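Local coordinates for VP4 protein (Tellina virus 1, PDB 3P06), which is the protease portion of a birnavirus polyprotein, probably cutting that polyprotein into its mature products, and is captured here as an intramolecular acyl-enzyme, at residues Val8-Pro13 / Ala107-Thr112; Glu60-Asp65 / Asn101-Ala106; Met122-Val127 / Ser133-Ala138; Ala154-Ser157 / Leu161-Val164. All coordinates share one frame; numbering follows the deposited sequence.

Contact 1: residues Val8-Pro13 / Ala107-Thr112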
# COMPACT_ATOMS: atom_id res chain seq x y z
N VAL A 8 6.95 8.93 -4.74
CA VAL A 8 6.34 8.14 -5.78
C VAL A 8 6.21 6.72 -5.19
O VAL A 8 7.10 6.27 -4.48
CB VAL A 8 7.21 8.22 -7.07
CG1 VAL A 8 6.88 7.11 -8.06
CG2 VAL A 8 6.99 9.63 -7.73
N GLY A 9 5.09 6.07 -5.46
CA GLY A 9 4.90 4.71 -5.00
C GLY A 9 3.55 4.20 -5.43
O GLY A 9 2.99 4.68 -6.43
N VAL A 10 3.00 3.22 -4.70
CA VAL A 10 1.73 2.64 -5.10
C VAL A 10 0.79 2.56 -3.88
O VAL A 10 1.20 2.06 -2.80
CB VAL A 10 1.94 1.23 -5.78
CG1 VAL A 10 0.59 0.53 -6.03
CG2 VAL A 10 2.73 1.38 -7.12
N LEU A 11 -0.42 3.09 -4.06
CA LEU A 11 -1.38 3.18 -3.00
C LEU A 11 -1.98 1.79 -2.67
O LEU A 11 -2.18 0.97 -3.54
CB LEU A 11 -2.54 4.08 -3.44
CG LEU A 11 -2.14 5.57 -3.32
CD1 LEU A 11 -3.21 6.36 -4.00
CD2 LEU A 11 -2.01 5.96 -1.86
N LEU A 12 -2.31 1.56 -1.42
CA LEU A 12 -2.97 0.31 -1.04
C LEU A 12 -4.04 0.64 0.02
O LEU A 12 -3.79 1.42 0.94
CB LEU A 12 -1.96 -0.76 -0.51
CG LEU A 12 -1.20 -0.33 0.76
CD1 LEU A 12 -1.60 -1.25 1.91
CD2 LEU A 12 0.37 -0.40 0.59
N PRO A 13 -5.21 0.03 -0.10
CA PRO A 13 -6.27 0.25 0.89
C PRO A 13 -6.06 -0.54 2.18
O PRO A 13 -5.49 -1.63 2.15
CB PRO A 13 -7.55 -0.23 0.14
CG PRO A 13 -7.07 -1.34 -0.71
CD PRO A 13 -5.64 -0.89 -1.18
N ALA A 107 3.82 -2.91 -2.85
CA ALA A 107 5.26 -2.77 -2.61
C ALA A 107 6.04 -3.39 -3.79
O ALA A 107 7.06 -2.83 -4.22
CB ALA A 107 5.64 -3.47 -1.34
N CYS A 108 5.59 -4.54 -4.30
CA CYS A 108 6.25 -5.11 -5.51
C CYS A 108 6.06 -4.21 -6.73
O CYS A 108 6.98 -4.04 -7.56
CB CYS A 108 5.70 -6.50 -5.84
SG CYS A 108 6.19 -7.72 -4.59
N ALA A 109 4.84 -3.72 -6.91
CA ALA A 109 4.56 -2.82 -8.03
C ALA A 109 5.32 -1.49 -7.88
O ALA A 109 5.85 -1.00 -8.87
CB ALA A 109 3.06 -2.60 -8.23
N ALA A 110 5.46 -0.95 -6.67
CA ALA A 110 6.19 0.30 -6.43
C ALA A 110 7.69 0.06 -6.71
O ALA A 110 8.38 0.96 -7.26
CB ALA A 110 6.04 0.78 -5.04
N ASP A 111 8.18 -1.13 -6.34
CA ASP A 111 9.64 -1.41 -6.57
C ASP A 111 10.09 -1.39 -8.06
O ASP A 111 11.22 -0.95 -8.40
CB ASP A 111 10.07 -2.73 -5.97
CG ASP A 111 11.61 -2.85 -5.91
OD1 ASP A 111 12.25 -1.99 -5.23
OD2 ASP A 111 12.17 -3.76 -6.56
N THR A 112 9.20 -1.83 -8.95
CA THR A 112 9.56 -1.87 -10.39
C THR A 112 8.82 -0.80 -11.17
O THR A 112 8.78 -0.84 -12.39
CB THR A 112 9.31 -3.28 -11.00
OG1 THR A 112 7.96 -3.68 -10.70
CG2 THR A 112 10.32 -4.33 -10.40
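Val10 meets Ala109 and Ala110 where strand 9-18 of the seven-stranded mixed sheet runs against helix 104-111, a compact piece of helix-on-sheet packing in the core of this alpha/beta protease. The two short axes approach to 6.8 Å and run nearly antiparallel, at 162°. Packing this close depends on small residues: Ala110 points its methyl at the strand, and Ala109 offers its CB from the flank. Val10 gives up the most surface, yet a single branch does the touching. With CG1 anti to the backbone N (chi1 172°), CG2 is the methyl that faces the helix, and it settles against the peptide joining the two alanines, 3.6 Å from Ala110 N. From there it reaches both methyl groups, Ala109 CB at 4.1 Å and Ala110 CB at 4.0 Å. The side chains that meet are all apolar, and the strand spends its backbone bonds on other neighbours: Val10 pairs with Ala29 of strand 21-31, Leu11 with Val123. Ala110 also touches Ala29 and Ile76, which carries the helix over strands 21-31 and 75-81 as well. On the side toward Gly9, where the strand has no side chain to interpose, Ala110 CB comes within 4.1 Å of Gly9 CA.

Contact 2: residues Glu60-Asp65 / Asn101-Ala106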
# COMPACT_ATOMS: atom_id res chain seq x y z
N GLU A 60 5.26 -6.22 14.02
CA GLU A 60 5.19 -7.66 14.38
C GLU A 60 3.98 -8.45 13.82
O GLU A 60 4.02 -9.71 13.74
CB GLU A 60 5.16 -7.86 15.92
CG GLU A 60 6.53 -7.68 16.60
CD GLU A 60 7.64 -8.64 16.08
OE1 GLU A 60 7.68 -9.81 16.55
OE2 GLU A 60 8.49 -8.19 15.25
N MSE A 61 2.90 -7.73 13.51
CA MSE A 61 1.70 -8.34 12.96
C MSE A 61 1.76 -8.58 11.48
O MSE A 61 0.75 -8.89 10.84
CB MSE A 61 0.48 -7.50 13.32
CG MSE A 61 0.13 -7.73 14.79
SE MSE A 61 -1.34 -6.57 15.34
CE MSE A 61 -2.87 -7.65 14.68
N VAL A 62 2.91 -8.37 10.88
CA VAL A 62 3.08 -8.69 9.47
C VAL A 62 3.82 -9.98 9.40
O VAL A 62 4.68 -10.19 10.24
CB VAL A 62 3.94 -7.57 8.80
CG1 VAL A 62 4.29 -7.97 7.39
CG2 VAL A 62 3.16 -6.20 8.88
N ASN A 63 3.54 -10.85 8.45
CA ASN A 63 4.33 -12.10 8.31
C ASN A 63 5.67 -11.71 7.68
O ASN A 63 5.74 -11.52 6.44
CB ASN A 63 3.62 -13.09 7.39
CG ASN A 63 4.32 -14.47 7.32
OD1 ASN A 63 5.53 -14.62 7.55
ND2 ASN A 63 3.55 -15.47 7.00
N ILE A 64 6.72 -11.62 8.50
CA ILE A 64 8.01 -11.16 8.01
C ILE A 64 8.69 -12.16 7.07
O ILE A 64 9.35 -11.75 6.12
CB ILE A 64 8.99 -10.74 9.16
CG1 ILE A 64 8.29 -9.81 10.16
CG2 ILE A 64 10.21 -10.00 8.54
CD1 ILE A 64 7.97 -8.41 9.56
N ASP A 65 8.52 -13.46 7.35
CA ASP A 65 9.03 -14.53 6.48
C ASP A 65 8.51 -14.42 5.05
O ASP A 65 9.26 -14.65 4.11
CB ASP A 65 8.65 -15.93 7.04
CG ASP A 65 9.38 -16.28 8.36
OD1 ASP A 65 10.34 -15.56 8.73
OD2 ASP A 65 8.99 -17.26 9.04
N ASN A 101 -0.49 -8.78 5.28
CA ASN A 101 0.45 -8.84 4.19
C ASN A 101 -0.16 -8.37 2.87
O ASN A 101 0.45 -8.51 1.80
CB ASN A 101 1.04 -10.27 4.07
CG ASN A 101 2.15 -10.52 5.09
OD1 ASN A 101 1.85 -10.68 6.27
ND2 ASN A 101 3.45 -10.49 4.66
N SER A 102 -1.36 -7.80 2.94
CA SER A 102 -2.02 -7.29 1.75
C SER A 102 -1.39 -6.01 1.09
O SER A 102 -1.87 -5.55 0.05
CB SER A 102 -3.47 -7.05 2.11
OG SER A 102 -3.52 -5.84 2.92
N TRP A 103 -0.32 -5.46 1.68
CA TRP A 103 0.48 -4.32 1.15
C TRP A 103 1.53 -4.84 0.15
O TRP A 103 2.17 -4.07 -0.56
CB TRP A 103 1.23 -3.61 2.31
CG TRP A 103 2.03 -4.58 3.16
CD1 TRP A 103 1.61 -5.22 4.30
CD2 TRP A 103 3.35 -5.02 2.90
NE1 TRP A 103 2.61 -6.02 4.77
CE2 TRP A 103 3.68 -5.94 3.91
CE3 TRP A 103 4.31 -4.74 1.89
CZ2 TRP A 103 4.96 -6.60 3.97
CZ3 TRP A 103 5.58 -5.38 1.93
CH2 TRP A 103 5.87 -6.34 2.94
N GLU A 104 1.71 -6.16 0.07
CA GLU A 104 2.84 -6.71 -0.73
C GLU A 104 2.72 -6.50 -2.23
O GLU A 104 3.74 -6.29 -2.88
CB GLU A 104 3.03 -8.22 -0.47
CG GLU A 104 3.36 -8.51 0.99
CD GLU A 104 3.58 -10.02 1.25
OE1 GLU A 104 2.95 -10.86 0.53
OE2 GLU A 104 4.39 -10.36 2.18
N ALA A 105 1.53 -6.67 -2.80
CA ALA A 105 1.37 -6.40 -4.23
C ALA A 105 1.73 -4.93 -4.56
O ALA A 105 2.44 -4.70 -5.53
CB ALA A 105 -0.04 -6.74 -4.73
N ALA A 106 1.29 -3.96 -3.75
CA ALA A 106 1.65 -2.55 -3.97
C ALA A 106 3.20 -2.31 -3.87
O ALA A 106 3.80 -1.59 -4.68
CB ALA A 106 0.91 -1.64 -2.93
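Val62 sends CG1 to the edge of the Trp103 indole, where it lies 3.7 Å from both Trp103 NE1 and Trp103 CZ2. The two side chains cross at about a right angle, with the methyl at the rim and in the ring plane. One residue further on, polar contacts take over. Asn63 offers its backbone to the carboxamide of Asn101, which grips it at two points. Asn63 N donates to Asn101 OD1 at 2.8 Å, in the carbonyl plane and on a lone pair (N-H...O 158°), while Asn101 ND2 returns a bond to Asn63 O at 3.1 Å. The carboxamide thus uses both its ends on the backbone N and O of one residue. The other ND2 hydrogen goes to Glu104 OE2 at 2.7 Å, reaching it from above the carboxylate plane; with three bonds on it, the amide is fixed in rotation. Asn101 and Glu104 also bound a type I turn containing Ser102, the predicted nucleophile, whose OG is covalently joined to Ala194 C. Asn63 then caps the next helix, its OD1 accepting from Glu66 N. The contact therefore ties the N-terminal end of helix 64-67 to the turn leading into helix 104-111, while Trp103 packs on Leu12 of strand 9-18 and on Ile55 and Leu58 of strand 54-58.

Contact 3: residues Met122-Val127 / Ser133-Ala138. With SO4 (sulfate ion), chain B.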
# COMPACT_ATOMS: atom_id res chain seq x y z
N MSE A 122 -5.30 1.88 -6.94
CA MSE A 122 -4.87 1.32 -5.67
C MSE A 122 -4.66 -0.16 -5.91
O MSE A 122 -5.30 -0.75 -6.81
CB MSE A 122 -5.95 1.51 -4.60
CG MSE A 122 -6.22 3.00 -4.33
SE MSE A 122 -7.46 3.08 -2.77
CE MSE A 122 -6.03 3.08 -1.46
N VAL A 123 -3.80 -0.77 -5.10
CA VAL A 123 -3.54 -2.18 -5.34
C VAL A 123 -3.62 -2.98 -4.03
O VAL A 123 -3.11 -2.53 -3.02
CB VAL A 123 -2.14 -2.32 -6.01
CG1 VAL A 123 -1.69 -3.79 -6.06
CG2 VAL A 123 -2.15 -1.66 -7.46
N THR A 124 -4.25 -4.14 -4.00
CA THR A 124 -4.27 -4.94 -2.76
C THR A 124 -3.92 -6.39 -3.08
O THR A 124 -4.39 -6.94 -4.10
CB THR A 124 -5.68 -4.85 -1.98
OG1 THR A 124 -5.59 -5.44 -0.66
CG2 THR A 124 -6.77 -5.59 -2.70
N GLY A 125 -3.20 -7.05 -2.16
CA GLY A 125 -3.03 -8.49 -2.19
C GLY A 125 -1.68 -8.90 -1.65
O GLY A 125 -0.73 -8.12 -1.65
N ALA A 126 -1.59 -10.15 -1.20
CA ALA A 126 -0.38 -10.73 -0.69
C ALA A 126 0.31 -11.37 -1.90
O ALA A 126 -0.34 -11.63 -2.91
CB ALA A 126 -0.72 -11.80 0.36
N VAL A 127 1.61 -11.59 -1.82
CA VAL A 127 2.36 -12.13 -2.96
C VAL A 127 3.04 -13.38 -2.53
O VAL A 127 3.63 -13.43 -1.44
CB VAL A 127 3.39 -11.10 -3.57
CG1 VAL A 127 4.26 -11.72 -4.74
CG2 VAL A 127 2.66 -9.81 -4.03
N SER A 133 -1.85 -13.87 -4.19
CA SER A 133 -2.73 -14.84 -3.54
C SER A 133 -4.18 -14.66 -3.93
O SER A 133 -4.57 -13.57 -4.36
CB SER A 133 -2.63 -14.68 -2.04
OG SER A 133 -1.37 -15.12 -1.62
N PRO A 134 -5.03 -15.68 -3.72
CA PRO A 134 -6.45 -15.28 -3.92
C PRO A 134 -6.89 -14.18 -2.92
O PRO A 134 -6.38 -14.05 -1.81
CB PRO A 134 -7.23 -16.58 -3.75
CG PRO A 134 -6.22 -17.62 -3.32
CD PRO A 134 -4.86 -17.14 -3.67
N ASN A 135 -7.80 -13.35 -3.34
CA ASN A 135 -8.11 -12.22 -2.53
C ASN A 135 -9.23 -12.52 -1.52
O ASN A 135 -10.10 -13.33 -1.81
CB ASN A 135 -8.58 -11.17 -3.47
CG ASN A 135 -9.13 -10.03 -2.78
OD1 ASN A 135 -10.35 -9.97 -2.50
ND2 ASN A 135 -8.23 -9.08 -2.43
N LEU A 136 -9.20 -11.88 -0.35
CA LEU A 136 -10.29 -12.05 0.61
C LEU A 136 -11.21 -10.80 0.70
O LEU A 136 -12.41 -10.93 0.75
CB LEU A 136 -9.75 -12.40 2.00
CG LEU A 136 -9.34 -13.89 2.16
CD1 LEU A 136 -8.53 -14.10 3.43
CD2 LEU A 136 -10.58 -14.81 2.18
N LEU A 137 -10.60 -9.60 0.74
CA LEU A 137 -11.31 -8.42 1.21
C LEU A 137 -11.44 -7.35 0.17
O LEU A 137 -11.64 -6.21 0.53
CB LEU A 137 -10.61 -7.84 2.45
CG LEU A 137 -10.65 -8.77 3.67
CD1 LEU A 137 -9.62 -8.31 4.68
CD2 LEU A 137 -12.09 -8.71 4.22
N ALA A 138 -11.30 -7.68 -1.11
CA ALA A 138 -11.39 -6.62 -2.16
C ALA A 138 -12.76 -5.90 -2.14
O ALA A 138 -12.84 -4.68 -2.32
CB ALA A 138 -11.14 -7.18 -3.53
S SO4 B . -6.97 -8.61 0.37
O1 SO4 B . -5.89 -8.58 -0.58
O2 SO4 B . -8.12 -7.92 -0.23
O3 SO4 B . -7.29 -10.00 0.61
O4 SO4 B . -6.69 -8.05 1.67
O HOH W 1 -5.50 -9.48 -4.35
O HOH W 2 -4.14 -11.34 -3.00
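Ser133 and Ala126 make the direct bond between these two segments: Ser133 N donates to Ala126 O at 3.0 Å. Further along, Thr124 CG2 rests 3.8 Å from Asn135 ND2. Between these two points water and an ion complete the junction. One water donates to Thr124 O at 2.8 Å and weakly accepts from Asn135 ND2; a second donates to Ser133 O at 2.6 Å and is held weakly by Ala126 N. The sulfate, probably left from crystallisation, lies between Thr124 and the second segment. Leu136 N binds its O3 at 2.8 Å and Leu137 N its O2 at 3.1 Å, so successive backbone amides point into the anion. Thr124 OG1, placed anti to its own backbone N (chi1 -170°), lies 3.2 Å from sulfate O1, although its hydrogen bond with Lys141 NZ is the stronger tie. Lys141 NZ also binds the sulfate, which puts the ion in the active site of a protease predicted to use Ser102 and Lys141. Here the segment 133-138 forms the entrance to helix 138-149, which carries that lysine. An Asx motif shapes the entrance: Asn135 OD1 accepts from Ala138 N at 2.8 Å, in plane and on a lone pair, with Leu137 as N-cap. Behind the first segment, Thr124 packs on Ala155 and Pro13, and Gly125 shares backbone bonds with Ser102 and Ala105.

Contact 4: residues Ala154-Ser157 / Leu161-Val164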
# COMPACT_ATOMS: atom_id res chain seq x y z
N ALA A 154 -6.96 -2.56 -8.08
CA ALA A 154 -6.50 -3.79 -8.71
C ALA A 154 -6.34 -4.82 -7.63
O ALA A 154 -5.86 -4.50 -6.53
CB ALA A 154 -5.18 -3.61 -9.42
N ALA A 155 -6.75 -6.06 -7.93
CA ALA A 155 -6.68 -7.16 -6.91
C ALA A 155 -6.87 -8.44 -7.67
O ALA A 155 -7.33 -8.41 -8.81
CB ALA A 155 -7.83 -7.05 -5.80
N ASN A 156 -6.58 -9.58 -7.01
CA ASN A 156 -6.88 -10.86 -7.61
C ASN A 156 -8.35 -11.21 -7.32
O ASN A 156 -8.65 -12.08 -6.50
CB ASN A 156 -5.93 -11.92 -7.07
CG ASN A 156 -6.11 -13.28 -7.77
OD1 ASN A 156 -7.03 -13.45 -8.59
ND2 ASN A 156 -5.23 -14.22 -7.46
N SER A 157 -9.25 -10.50 -7.97
CA SER A 157 -10.65 -10.62 -7.71
C SER A 157 -11.42 -10.04 -8.88
O SER A 157 -11.08 -9.01 -9.44
CB SER A 157 -11.04 -9.85 -6.45
OG SER A 157 -12.40 -9.45 -6.50
N LEU A 161 -10.15 -4.43 -10.63
CA LEU A 161 -9.44 -4.65 -11.89
C LEU A 161 -8.55 -5.88 -11.68
O LEU A 161 -7.59 -5.84 -10.89
CB LEU A 161 -8.61 -3.43 -12.22
CG LEU A 161 -7.91 -3.29 -13.57
CD1 LEU A 161 -7.22 -1.91 -13.62
CD2 LEU A 161 -6.91 -4.45 -13.71
N LYS A 162 -8.90 -6.99 -12.32
CA LYS A 162 -8.34 -8.31 -11.96
C LYS A 162 -6.90 -8.55 -12.44
O LYS A 162 -6.64 -8.48 -13.62
CB LYS A 162 -9.25 -9.45 -12.44
CG LYS A 162 -8.75 -10.84 -11.97
CD LYS A 162 -9.80 -11.97 -12.01
CE LYS A 162 -9.23 -13.19 -11.28
NZ LYS A 162 -10.14 -14.34 -11.19
N VAL A 163 -5.98 -8.86 -11.51
CA VAL A 163 -4.64 -9.25 -11.86
C VAL A 163 -4.25 -10.47 -11.05
O VAL A 163 -4.51 -10.56 -9.86
CB VAL A 163 -3.54 -8.13 -11.60
CG1 VAL A 163 -3.68 -6.97 -12.57
CG2 VAL A 163 -3.59 -7.60 -10.18
N VAL A 164 -3.55 -11.40 -11.70
CA VAL A 164 -3.20 -12.64 -11.05
C VAL A 164 -1.69 -12.75 -10.84
O VAL A 164 -1.24 -13.22 -9.81
CB VAL A 164 -3.79 -13.84 -11.83
CG1 VAL A 164 -3.41 -15.15 -11.13
CG2 VAL A 164 -5.33 -13.72 -11.88
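Lys162 stretches its aliphatic chain alongside the backbone of Ser157 and on to the Asn156 amide. Lys162 CB starts 3.5 Å from Ser157 O, and its CE passes 3.5 Å from Asn156 OD1, the two side chains slanting across one another. Asn156 is directed here by its first torsion, CG anti to the backbone N (chi1 -175°), and the same OD1 also receives a methyl of Val164, CG2 at 3.7 Å. Its ND2 is spoken for elsewhere, by Leu132 O, with a weaker bond to Ser133 O. Beneath the side chains the backbones pair in parallel. Ala155 uses both its groups: its N donates to Leu161 O at 3.1 Å, and its O accepts from Val163 N at 3.1 Å. Lys162 CA adds a C-H...O contact to Ala155 O at 3.3 Å. The regular pairing ends at Ala155; Asn156 centres an inverse gamma turn, though its CA still lies 3.3 Å from Val163 O. Ala154 and Leu161 share one face of the sheet, and Leu161 and Val163 meet Val172 of helix 166-173; Ala155, on the other face, touches Ala138. This pairs the middle strand 153-155 with the edge strand 161-162 of a three-stranded parallel sheet, whose strands 122-123 and 153-155 are joined through helix 138-149 in a beta-alpha-beta unit.

Contacts 1 and 2 share helix 104-111 and have centres 13 Å apart; contact 2 is nested in the chain loop that contact 1 closes. Contacts 3 and 4 follow in series, with centres 7 Å apart, on the neighbouring strands 122-123 and 153-155 of the parallel sheet. The two halves are stitched together by Leu11 O with Val123 N, and by Glu104 OE1 with Val127 N. Contact 4 touches contact 3 but stays about 6 Å, at nearest atoms, from contacts 1 and 2. Contacts 2 and 3 meet at the predicted active site: contact 2 holds Ser102, and Thr124 of contact 3 lies beside both Ser102 and Lys141.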